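Side-chain contacts in L-hydantoinase (PDB 1GKR), which opens the ring of 5-substituted hydantoins by hydrolysis, working as a zinc-dependent homotetrameric cyclic amidase with an enantioselectivity that depends on the substrate: residues R43-G48 and L389-L394; T340-M345 and E358-V363. All blocks are in the same frame, centred on the assembly; numbering follows the deposited sequence.

Interaction 1 of 2, residues R43-G48 and L389-L394; sequences RTIDAG and LLILDL
In the small beta domain that accompanies the metal-bearing barrel of this amidohydrolase, strand 44-46 packs against strand 389-393 through the meeting of Ile-45 and Ile-391. No hydrogen bond passes between the two segments; apolar side chains alone join them, and even the closest pair of alpha carbons, Ala-47 CA and Ile-391 CA, stands 6.6 Å apart. Ile-391 reaches across with its long branch: chi2 is extended at -179°, and the methyl CD1 at its end meets the short branch of Ile-45, with CD1 3.8 Å from Ile-45 CG2. The same methyl also approaches Ala-47, whose CB lies 4.4 Å from Ile-391 CD1, a looser touch. Beta-branched isoleucine suits both strands, and the small methyl of Ala-47 suits its buried position beside Ile-391. The chain here forms an Asx turn: Asp-46, whose CB points away from the segment of Ile-391, accepts a bond from Gly-48 N at OD1 (2.6 Å), on the anti side of the carboxylate. Gly-48 has a positive phi of 58°, a conformation easily taken by a residue without a side chain. Asn-8 gives a second hydrogen bond to Asp-46 OD1, tying the turn to the residue that follows strand 2-7. Backbone bonds from Ile-45 to Ile-5 and Lys-7 pair strand 44-46 with strand 2-7, and Ile-45 also touches Val-4. On its own side, Ile-391 rests on Leu-425 of strand 418-428, while strand 51-62 flanks strand 389-393 through Met-53 and Val-52.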
loop_
_atom_site.group_PDB
_atom_site.type_symbol
_atom_site.label_atom_id
_atom_site.label_comp_id
_atom_site.label_asym_id
_atom_site.label_seq_id
_atom_site.Cartn_x
_atom_site.Cartn_y
_atom_site.Cartn_z
ATOM N N ARG A 43 50.644 -16.861 -23.315
ATOM C CA ARG A 43 50.289 -15.562 -23.857
ATOM C C ARG A 43 50.067 -14.587 -22.702
ATOM O O ARG A 43 49.600 -14.973 -21.640
ATOM C CB ARG A 43 49.017 -15.736 -24.712
ATOM C CG ARG A 43 48.288 -14.457 -25.157
ATOM C CD ARG A 43 48.868 -13.789 -26.421
ATOM N NE ARG A 43 48.043 -12.664 -26.893
ATOM C CZ ARG A 43 46.887 -12.781 -27.554
ATOM N NH1 ARG A 43 46.384 -13.984 -27.849
ATOM N NH2 ARG A 43 46.226 -11.685 -27.917
ATOM N N THR A 44 50.425 -13.327 -22.906
ATOM C CA THR A 44 50.239 -12.318 -21.879
ATOM C C THR A 44 49.539 -11.078 -22.421
ATOM O O THR A 44 49.924 -10.526 -23.452
ATOM C CB THR A 44 51.586 -11.915 -21.249
ATOM O OG1 THR A 44 51.907 -12.840 -20.209
ATOM C CG2 THR A 44 51.526 -10.518 -20.659
ATOM N N ILE A 45 48.495 -10.651 -21.721
ATOM C CA ILE A 45 47.755 -9.472 -22.121
ATOM C C ILE A 45 47.911 -8.435 -21.020
ATOM O O ILE A 45 47.681 -8.727 -19.845
ATOM C CB ILE A 45 46.251 -9.755 -22.259
ATOM C CG1 ILE A 45 45.999 -11.000 -23.110
ATOM C CG2 ILE A 45 45.571 -8.536 -22.847
ATOM C CD1 ILE A 45 46.134 -10.765 -24.565
ATOM N N ASP A 46 48.295 -7.224 -21.387
ATOM C CA ASP A 46 48.440 -6.176 -20.393
ATOM C C ASP A 46 47.249 -5.252 -20.537
ATOM O O ASP A 46 47.101 -4.594 -21.567
ATOM C CB ASP A 46 49.714 -5.376 -20.627
ATOM C CG ASP A 46 50.088 -4.507 -19.430
ATOM O OD1 ASP A 46 49.181 -3.943 -18.771
ATOM O OD2 ASP A 46 51.302 -4.384 -19.158
ATOM N N ALA A 47 46.400 -5.198 -19.515
ATOM C CA ALA A 47 45.225 -4.333 -19.562
ATOM C C ALA A 47 45.640 -2.884 -19.307
ATOM O O ALA A 47 44.873 -1.949 -19.552
ATOM C CB ALA A 47 44.196 -4.787 -18.528
ATOM N N GLY A 48 46.861 -2.710 -18.808
ATOM C CA GLY A 48 47.377 -1.382 -18.539
ATOM C C GLY A 48 46.533 -0.577 -17.579
ATOM O O GLY A 48 46.507 0.654 -17.646
ATOM N N LEU A 389 36.085 -12.177 -20.603
ATOM C CA LEU A 389 36.284 -10.793 -20.205
ATOM C C LEU A 389 36.186 -9.831 -21.346
ATOM O O LEU A 389 36.172 -10.195 -22.517
ATOM C CB LEU A 389 37.665 -10.503 -19.609
ATOM C CG LEU A 389 38.781 -11.395 -19.090
ATOM C CD1 LEU A 389 38.357 -12.826 -18.972
ATOM C CD2 LEU A 389 39.935 -11.248 -20.020
ATOM N N LEU A 390 36.192 -8.573 -20.950
ATOM C CA LEU A 390 36.164 -7.451 -21.855
ATOM C C LEU A 390 37.150 -6.456 -21.250
ATOM O O LEU A 390 37.116 -6.191 -20.044
ATOM C CB LEU A 390 34.772 -6.801 -21.900
ATOM C CG LEU A 390 33.517 -7.619 -22.233
ATOM C CD1 LEU A 390 32.322 -6.683 -22.420
ATOM C CD2 LEU A 390 33.753 -8.404 -23.499
ATOM N N ILE A 391 38.070 -5.948 -22.058
ATOM C CA ILE A 391 38.962 -4.917 -21.572
ATOM C C ILE A 391 38.232 -3.687 -22.109
ATOM O O ILE A 391 37.947 -3.601 -23.299
ATOM C CB ILE A 391 40.366 -5.022 -22.179
ATOM C CG1 ILE A 391 41.056 -6.284 -21.657
ATOM C CG2 ILE A 391 41.181 -3.792 -21.804
ATOM C CD1 ILE A 391 42.469 -6.486 -22.163
ATOM N N LEU A 392 37.885 -2.761 -21.229
ATOM C CA LEU A 392 37.157 -1.572 -21.640
ATOM C C LEU A 392 38.033 -0.363 -21.890
ATOM O O LEU A 392 39.177 -0.318 -21.482
ATOM C CB LEU A 392 36.123 -1.208 -20.575
ATOM C CG LEU A 392 34.710 -1.779 -20.685
ATOM C CD1 LEU A 392 34.728 -3.252 -21.011
ATOM C CD2 LEU A 392 34.006 -1.525 -19.372
ATOM N N ASP A 393 37.478 0.615 -22.583
ATOM C CA ASP A 393 38.173 1.857 -22.840
ATOM C C ASP A 393 37.077 2.905 -22.727
ATOM O O ASP A 393 36.259 3.054 -23.642
ATOM C CB ASP A 393 38.771 1.876 -24.241
ATOM C CG ASP A 393 39.705 3.053 -24.456
ATOM O OD1 ASP A 393 39.357 4.187 -24.061
ATOM O OD2 ASP A 393 40.792 2.846 -25.029
ATOM N N LEU A 394 37.039 3.604 -21.595
ATOM C CA LEU A 394 36.023 4.623 -21.377
ATOM C C LEU A 394 36.442 5.991 -21.885
ATOM O O LEU A 394 35.810 7.001 -21.583
ATOM C CB LEU A 394 35.656 4.718 -19.890
ATOM C CG LEU A 394 34.873 3.562 -19.255
ATOM C CD1 LEU A 394 34.043 2.839 -20.310
ATOM C CD2 LEU A 394 35.831 2.598 -18.633
#

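Interaction 2 of 2, residues T340-M345 and E358-V363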
loop_
_atom_site.group_PDB
_atom_site.type_symbol
_atom_site.label_atom_id
_atom_site.label_comp_id
_atom_site.label_asym_id
_atom_site.label_seq_id
_atom_site.Cartn_x
_atom_site.Cartn_y
_atom_site.Cartn_z
ATOM N N THR A 340 25.417 -2.380 -30.339
ATOM C CA THR A 340 25.321 -1.089 -29.665
ATOM C C THR A 340 24.890 -1.096 -28.191
ATOM O O THR A 340 24.891 -0.050 -27.537
ATOM C CB THR A 340 24.347 -0.190 -30.419
ATOM O OG1 THR A 340 23.079 -0.845 -30.524
ATOM C CG2 THR A 340 24.865 0.098 -31.799
ATOM N N SER A 341 24.526 -2.261 -27.664
ATOM C CA SER A 341 24.065 -2.346 -26.293
ATOM C C SER A 341 25.046 -1.864 -25.224
ATOM O O SER A 341 24.733 -0.947 -24.460
ATOM C CB SER A 341 23.649 -3.766 -25.986
ATOM O OG SER A 341 23.066 -3.796 -24.714
ATOM N N LEU A 342 26.226 -2.470 -25.156
ATOM C CA LEU A 342 27.202 -2.071 -24.138
ATOM C C LEU A 342 27.687 -0.645 -24.363
ATOM O O LEU A 342 27.634 0.189 -23.457
ATOM C CB LEU A 342 28.416 -3.009 -24.123
ATOM C CG LEU A 342 29.072 -3.380 -22.777
ATOM C CD1 LEU A 342 30.510 -3.801 -23.028
ATOM C CD2 LEU A 342 29.043 -2.231 -21.806
ATOM N N PRO A 343 28.182 -0.344 -25.570
ATOM C CA PRO A 343 28.647 1.030 -25.776
ATOM C C PRO A 343 27.600 2.108 -25.493
ATOM O O PRO A 343 27.937 3.206 -25.027
ATOM C CB PRO A 343 29.152 1.029 -27.230
ATOM C CG PRO A 343 28.667 -0.270 -27.812
ATOM C CD PRO A 343 28.628 -1.219 -26.665
ATOM N N MET A 344 26.335 1.806 -25.744
ATOM C CA MET A 344 25.320 2.800 -25.478
ATOM C C MET A 344 25.187 3.020 -23.971
ATOM O O MET A 344 25.084 4.161 -23.524
ATOM C CB MET A 344 23.990 2.380 -26.092
ATOM C CG MET A 344 23.334 3.477 -26.919
ATOM S SD MET A 344 24.508 4.280 -28.050
ATOM C CE MET A 344 23.872 5.903 -28.090
ATOM N N MET A 345 25.210 1.938 -23.185
ATOM C CA MET A 345 25.101 2.044 -21.723
ATOM C C MET A 345 26.356 2.690 -21.136
ATOM O O MET A 345 26.285 3.522 -20.230
ATOM C CB MET A 345 24.909 0.665 -21.086
ATOM C CG MET A 345 23.600 -0.001 -21.414
ATOM S SD MET A 345 22.203 1.127 -21.310
ATOM C CE MET A 345 22.172 1.509 -19.565
ATOM N N GLU A 358 29.688 -0.723 -11.431
ATOM C CA GLU A 358 29.279 -1.847 -10.607
ATOM C C GLU A 358 27.863 -2.280 -10.897
ATOM O O GLU A 358 27.580 -3.471 -10.985
ATOM C CB GLU A 358 29.418 -1.512 -9.120
ATOM C CG GLU A 358 30.856 -1.309 -8.649
ATOM C CD GLU A 358 31.289 0.146 -8.666
ATOM O OE1 GLU A 358 30.900 0.883 -9.601
ATOM O OE2 GLU A 358 32.032 0.552 -7.744
ATOM N N ARG A 359 26.964 -1.316 -11.045
ATOM C CA ARG A 359 25.577 -1.649 -11.322
ATOM C C ARG A 359 25.423 -2.211 -12.740
ATOM O O ARG A 359 24.666 -3.162 -12.969
ATOM C CB ARG A 359 24.703 -0.418 -11.142
ATOM C CG ARG A 359 23.289 -0.650 -11.587
ATOM C CD ARG A 359 22.327 -0.457 -10.452
ATOM N NE ARG A 359 22.368 -1.550 -9.494
ATOM C CZ ARG A 359 22.090 -1.404 -8.201
ATOM N NH1 ARG A 359 21.761 -0.214 -7.713
ATOM N NH2 ARG A 359 22.132 -2.451 -7.392
ATOM N N LEU A 360 26.153 -1.622 -13.686
ATOM C CA LEU A 360 26.110 -2.066 -15.069
ATOM C C LEU A 360 26.470 -3.536 -15.145
ATOM O O LEU A 360 25.802 -4.310 -15.820
ATOM C CB LEU A 360 27.084 -1.257 -15.925
ATOM C CG LEU A 360 27.053 -1.542 -17.431
ATOM C CD1 LEU A 360 27.463 -0.304 -18.197
ATOM C CD2 LEU A 360 27.968 -2.696 -17.763
ATOM N N VAL A 361 27.529 -3.926 -14.452
ATOM C CA VAL A 361 27.935 -5.322 -14.470
ATOM C C VAL A 361 26.885 -6.224 -13.825
ATOM O O VAL A 361 26.715 -7.378 -14.216
ATOM C CB VAL A 361 29.298 -5.505 -13.766
ATOM C CG1 VAL A 361 29.541 -6.964 -13.418
ATOM C CG2 VAL A 361 30.387 -5.020 -14.687
ATOM N N GLU A 362 26.168 -5.685 -12.849
ATOM C CA GLU A 362 25.146 -6.457 -12.164
ATOM C C GLU A 362 23.963 -6.778 -13.067
ATOM O O GLU A 362 23.514 -7.931 -13.126
ATOM C CB GLU A 362 24.639 -5.707 -10.934
ATOM C CG GLU A 362 23.705 -6.539 -10.082
ATOM C CD GLU A 362 23.081 -5.757 -8.950
ATOM O OE1 GLU A 362 22.641 -4.610 -9.202
ATOM O OE2 GLU A 362 23.014 -6.293 -7.818
ATOM N N VAL A 363 23.464 -5.762 -13.773
ATOM C CA VAL A 363 22.309 -5.952 -14.649
ATOM C C VAL A 363 22.612 -6.534 -16.046
ATOM O O VAL A 363 21.708 -7.067 -16.706
ATOM C CB VAL A 363 21.541 -4.632 -14.840
ATOM C CG1 VAL A 363 21.154 -4.054 -13.508
ATOM C CG2 VAL A 363 22.383 -3.660 -15.611
#
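Leu-360 of helix 357-372 projects toward helix 341-350 and meets Leu-342 and Met-345, one turn apart on that helix. Its two methyls divide the work: CD1 lies 4.0 Å from Met-345 CB, and CD2 lies 4.2 Å from Leu-342 CD2. Leu-360 CG stands anti to the backbone nitrogen (chi1 -175°), which carries the branched end out toward the neighbouring helix. Leucine suits this place because its fork can touch two residues at once. Met-345 makes its contact through CB, while its flexible thioether chain bends at both chi2 and chi3; its side chain also touches Met-364, Pro-265 and Leu-268. All three touching residues are buried, and no polar bond crosses between the segments.

The partly exposed side of helix 357-372, which makes this helix amphipathic, is of another kind. There Arg-359 holds Glu-362 side-on, three residues later: NE and NH2 both bond to Glu-362 OE1, the NH2 bond being 2.9 Å long. The acceptor lies 5° from the guanidinium plane, and the two bonds restrain the turning of that group. Arg-359 NH1 is held in addition by the carbonyl oxygen of Glu-302.

Leu-342 touches Val-56 and Leu-360 touches Met-53, both on strand 51-62. The arrangement is that of two helices, consecutive in the chain, packed through apolar side chains against a shared strand within the amidohydrolase fold.

Overall arrangement
From the N terminus, the chain first lays down strand 44-46 beside strand 2-7 and then runs into strand 51-62. Residues 340-345 and 358-363 come much later, and interaction 2 closes a short span, with 12 residues between its segments, across two consecutive helices. Strand 389-393 follows helix 357-372, and there interaction 1 closes a loop of 340 residues, with interaction 2 nested inside it. The centres of the two contacts are about 17 Å apart, yet they touch: Leu-390 CD1 packs 3.5 Å from Leu-342 CD1. Strand 389-393 thus lies between helix 341-350 and the N-terminal strands, touching both, with both contacts away from the zinc site.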